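Local coordinates for protein Isomerase/lactonizing enzyme (Agrobacterium fabrum str. C58, PDB 2NQL) that belongs to the enolase superfamily, with the capping domain and barrel of mandelate racemase and muconate lactonizing enzyme relatives, and carries a bound sodium ion, at residues Val45-Val55 / Trp66-Pro75. Numbering follows the deposited sequence.
Sequences VYPTFDRSVLV and WGETYGIVAP. With SO4 (sulfate ion), chain D.
With CG swung opposite its own backbone N (chi1 -172°) and the chain bent at chi3 (56°), Arg-51 brings its guanidinium to the carbonyls of Gly-71 and Ile-72. There NE donates to Gly-71 O (2.8 Å) and NH2 to Ile-72 O (3.0 Å), the latter from above the carbonyl plane. The planar group is sandwiched: Phe-49 CE1 sits 3.3 Å above its centre, and Pro-75 CD lies against the opposite face, toward the rim. At the backbone of Arg-51 a water accepts from Gly-71 N and donates to Arg-51 O, bridging the two backbones. Strands 50-55 and 66-70 themselves form the antiparallel hairpin of the N-terminal capping domain. Val-53 and Thr-69 are bonded in both directions (Val-53 N to Thr-69 O 3.0 Å), as are Val-55 and Gly-67. On one face Val-53 CG2 reaches Pro-75 CB at 3.7 Å, and helix 117-138 packs on Val-55 and Thr-69. On the other, Leu-54 lies alongside Glu-68, whose extended chain brings OE2 to Ser-52 OG (2.6 Å) through the anti lone pair. Ala-320 N also donates to OE2 and Phe-323 N to OE1, tying the hairpin to the barrel domain. Three donors on this buried carboxylate would probably stabilise its negative charge, while the two carbonyls and flanking rings should restrict the rotation of the Arg-51 guanidinium.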
loop_
_atom_site.group_PDB
_atom_site.type_symbol
_atom_site.label_atom_id
_atom_site.label_comp_id
_atom_site.label_asym_id
_atom_site.label_seq_id
_atom_site.Cartn_x
_atom_site.Cartn_y
_atom_site.Cartn_z
ATOM N N VAL A 45 7.002 6.717 -13.311
ATOM C CA VAL A 45 8.111 5.899 -13.790
ATOM C C VAL A 45 7.615 4.767 -14.690
ATOM O O VAL A 45 6.528 4.221 -14.480
ATOM C CB VAL A 45 8.975 5.337 -12.603
ATOM C CG1 VAL A 45 8.234 4.213 -11.852
ATOM C CG2 VAL A 45 10.367 4.874 -13.081
ATOM N N TYR A 46 8.423 4.437 -15.697
ATOM C CA TYR A 46 8.140 3.342 -16.654
ATOM C C TYR A 46 9.370 2.469 -16.793
ATOM O O TYR A 46 10.496 2.980 -16.743
ATOM C CB TYR A 46 7.758 3.913 -18.039
ATOM C CG TYR A 46 6.447 4.660 -17.965
ATOM C CD1 TYR A 46 5.234 4.001 -18.188
ATOM C CD2 TYR A 46 6.423 6.015 -17.632
ATOM C CE1 TYR A 46 4.011 4.694 -18.077
ATOM C CE2 TYR A 46 5.214 6.728 -17.528
ATOM C CZ TYR A 46 4.014 6.051 -17.748
ATOM O OH TYR A 46 2.835 6.752 -17.654
ATOM N N PRO A 47 9.160 1.157 -17.025
ATOM C CA PRO A 47 10.234 0.270 -17.373
ATOM C C PRO A 47 10.585 0.413 -18.857
ATOM O O PRO A 47 9.727 0.834 -19.661
ATOM C CB PRO A 47 9.618 -1.119 -17.166
ATOM C CG PRO A 47 8.148 -0.942 -17.485
ATOM C CD PRO A 47 7.838 0.478 -17.017
ATOM N N THR A 48 11.804 0.022 -19.201
ATOM C CA THR A 48 12.249 -0.036 -20.590
ATOM C C THR A 48 12.246 -1.484 -21.106
ATOM O O THR A 48 13.140 -1.914 -21.831
ATOM C CB THR A 48 13.640 0.658 -20.767
ATOM O OG1 THR A 48 14.580 0.114 -19.831
ATOM C CG2 THR A 48 13.479 2.200 -20.545
ATOM N N PHE A 49 11.241 -2.243 -20.678
ATOM C CA PHE A 49 11.198 -3.705 -20.846
ATOM C C PHE A 49 9.821 -4.133 -20.310
ATOM O O PHE A 49 9.141 -3.342 -19.622
ATOM C CB PHE A 49 12.320 -4.415 -20.069
ATOM C CG PHE A 49 12.459 -3.921 -18.664
ATOM C CD1 PHE A 49 11.574 -4.381 -17.677
ATOM C CD2 PHE A 49 13.420 -2.953 -18.332
ATOM C CE1 PHE A 49 11.645 -3.879 -16.359
ATOM C CE2 PHE A 49 13.513 -2.450 -17.018
ATOM C CZ PHE A 49 12.621 -2.914 -16.034
ATOM N N ASP A 50 9.416 -5.353 -20.632
ATOM C CA ASP A 50 8.191 -5.934 -20.066
ATOM C C ASP A 50 8.660 -6.915 -19.010
ATOM O O ASP A 50 9.662 -7.606 -19.210
ATOM C CB ASP A 50 7.409 -6.695 -21.118
ATOM C CG ASP A 50 6.593 -5.789 -22.029
ATOM O OD1 ASP A 50 6.477 -4.568 -21.773
ATOM O OD2 ASP A 50 6.058 -6.322 -23.023
ATOM N N ARG A 51 7.965 -6.967 -17.876
ATOM C CA ARG A 51 8.401 -7.882 -16.793
ATOM C C ARG A 51 7.203 -8.168 -15.902
ATOM O O ARG A 51 6.406 -7.273 -15.631
ATOM C CB ARG A 51 9.533 -7.247 -15.956
ATOM C CG ARG A 51 10.175 -8.207 -14.918
ATOM C CD ARG A 51 11.488 -7.626 -14.380
ATOM N NE ARG A 51 11.349 -6.300 -13.793
ATOM C CZ ARG A 51 12.386 -5.498 -13.538
ATOM N NH1 ARG A 51 13.638 -5.872 -13.850
ATOM N NH2 ARG A 51 12.157 -4.316 -13.006
ATOM N N SER A 52 7.070 -9.407 -15.460
ATOM C CA SER A 52 6.047 -9.703 -14.463
ATOM C C SER A 52 6.620 -10.744 -13.518
ATOM O O SER A 52 7.657 -11.361 -13.804
ATOM C CB SER A 52 4.763 -10.229 -15.121
ATOM O OG SER A 52 5.009 -11.416 -15.842
ATOM N N VAL A 53 5.934 -10.940 -12.394
ATOM C CA VAL A 53 6.357 -11.949 -11.423
ATOM C C VAL A 53 5.436 -13.138 -11.535
ATOM O O VAL A 53 4.221 -12.967 -11.484
ATOM C CB VAL A 53 6.294 -11.389 -9.959
ATOM C CG1 VAL A 53 6.402 -12.558 -8.908
ATOM C CG2 VAL A 53 7.417 -10.363 -9.742
ATOM N N LEU A 54 6.010 -14.330 -11.670
ATOM C CA LEU A 54 5.234 -15.567 -11.769
ATOM C C LEU A 54 5.447 -16.412 -10.518
ATOM O O LEU A 54 6.559 -16.440 -9.971
ATOM C CB LEU A 54 5.694 -16.375 -12.992
ATOM C CG LEU A 54 5.204 -15.811 -14.333
ATOM C CD1 LEU A 54 6.071 -16.366 -15.455
ATOM C CD2 LEU A 54 3.765 -16.247 -14.527
ATOM N N VAL A 55 4.403 -17.121 -10.089
ATOM C CA VAL A 55 4.540 -18.052 -8.942
ATOM C C VAL A 55 4.119 -19.453 -9.377
ATOM O O VAL A 55 3.051 -19.612 -9.950
ATOM C CB VAL A 55 3.668 -17.597 -7.731
ATOM C CG1 VAL A 55 3.640 -18.686 -6.649
ATOM C CG2 VAL A 55 4.243 -16.307 -7.140
ATOM N N TRP A 66 -0.274 -22.054 -11.182
ATOM C CA TRP A 66 0.482 -20.849 -11.510
ATOM C C TRP A 66 -0.293 -19.587 -11.168
ATOM O O TRP A 66 -1.526 -19.502 -11.374
ATOM C CB TRP A 66 0.855 -20.817 -13.008
ATOM C CG TRP A 66 1.974 -21.768 -13.379
ATOM C CD1 TRP A 66 1.849 -23.074 -13.797
ATOM C CD2 TRP A 66 3.371 -21.468 -13.419
ATOM N NE1 TRP A 66 3.080 -23.595 -14.081
ATOM C CE2 TRP A 66 4.036 -22.641 -13.846
ATOM C CE3 TRP A 66 4.138 -20.325 -13.107
ATOM C CZ2 TRP A 66 5.427 -22.698 -14.011
ATOM C CZ3 TRP A 66 5.532 -20.389 -13.263
ATOM C CH2 TRP A 66 6.154 -21.558 -13.704
ATOM N N GLY A 67 0.435 -18.590 -10.652
ATOM C CA GLY A 67 -0.129 -17.275 -10.435
ATOM C C GLY A 67 0.834 -16.232 -10.989
ATOM O O GLY A 67 1.959 -16.558 -11.369
ATOM N N GLU A 68 0.396 -14.977 -10.995
ATOM C CA GLU A 68 1.198 -13.894 -11.570
ATOM C C GLU A 68 0.753 -12.557 -10.988
ATOM O O GLU A 68 -0.415 -12.384 -10.640
ATOM C CB GLU A 68 1.035 -13.896 -13.108
ATOM C CG GLU A 68 2.043 -12.998 -13.886
ATOM C CD GLU A 68 1.695 -12.848 -15.374
ATOM O OE1 GLU A 68 0.575 -13.231 -15.785
ATOM O OE2 GLU A 68 2.536 -12.291 -16.114
ATOM N N THR A 69 1.684 -11.609 -10.885
ATOM C CA THR A 69 1.343 -10.251 -10.502
ATOM C C THR A 69 2.323 -9.309 -11.213
ATOM O O THR A 69 3.160 -9.759 -11.988
ATOM C CB THR A 69 1.398 -10.065 -8.939
ATOM O OG1 THR A 69 0.927 -8.770 -8.577
ATOM C CG2 THR A 69 2.811 -10.323 -8.368
ATOM N N TYR A 70 2.195 -8.023 -10.929
ATOM C CA TYR A 70 3.061 -6.996 -11.487
ATOM C C TYR A 70 4.498 -7.285 -11.128
ATOM O O TYR A 70 4.816 -7.673 -10.003
ATOM C CB TYR A 70 2.670 -5.622 -10.957
ATOM C CG TYR A 70 1.571 -4.963 -11.759
ATOM C CD1 TYR A 70 0.303 -5.551 -11.872
ATOM C CD2 TYR A 70 1.799 -3.751 -12.422
ATOM C CE1 TYR A 70 -0.715 -4.934 -12.619
ATOM C CE2 TYR A 70 0.778 -3.126 -13.164
ATOM C CZ TYR A 70 -0.466 -3.733 -13.254
ATOM O OH TYR A 70 -1.485 -3.125 -13.968
ATOM N N GLY A 71 5.358 -7.122 -12.114
ATOM C CA GLY A 71 6.787 -7.191 -11.892
ATOM C C GLY A 71 7.553 -6.120 -12.637
ATOM O O GLY A 71 8.771 -6.179 -12.647
ATOM N N ILE A 72 6.863 -5.143 -13.231
ATOM C CA ILE A 72 7.564 -4.077 -13.974
ATOM C C ILE A 72 8.572 -3.272 -13.148
ATOM O O ILE A 72 9.645 -2.884 -13.646
ATOM C CB ILE A 72 6.624 -3.115 -14.740
ATOM C CG1 ILE A 72 5.457 -2.629 -13.865
ATOM C CG2 ILE A 72 6.141 -3.770 -16.056
ATOM C CD1 ILE A 72 4.855 -1.333 -14.369
ATOM N N VAL A 73 8.234 -3.042 -11.876
ATOM C CA VAL A 73 9.056 -2.188 -11.022
ATOM C C VAL A 73 9.424 -2.952 -9.745
ATOM O O VAL A 73 8.536 -3.437 -9.036
ATOM C CB VAL A 73 8.339 -0.870 -10.694
ATOM C CG1 VAL A 73 9.238 0.030 -9.819
ATOM C CG2 VAL A 73 7.952 -0.108 -11.985
ATOM N N ALA A 74 10.725 -3.063 -9.493
ATOM C CA ALA A 74 11.255 -3.690 -8.264
ATOM C C ALA A 74 10.530 -5.021 -7.935
ATOM O O ALA A 74 9.876 -5.142 -6.880
ATOM C CB ALA A 74 11.149 -2.688 -7.113
ATOM N N PRO A 75 10.634 -6.025 -8.839
ATOM C CA PRO A 75 9.989 -7.316 -8.614
ATOM C C PRO A 75 10.564 -8.037 -7.380
ATOM O O PRO A 75 9.914 -8.924 -6.854
ATOM C CB PRO A 75 10.349 -8.105 -9.879
ATOM C CG PRO A 75 11.602 -7.481 -10.380
ATOM C CD PRO A 75 11.376 -6.019 -10.115
HETATM S S SO4 D . 0.157 3.479 -17.436
HETATM O O1 SO4 D . 0.638 3.383 -16.060
HETATM O O2 SO4 D . 0.583 4.786 -17.948
HETATM O O3 SO4 D . 0.721 2.416 -18.259
HETATM O O4 SO4 D . -1.299 3.392 -17.433
HETATM O O HOH W 1 4.230 -6.154 -14.501
#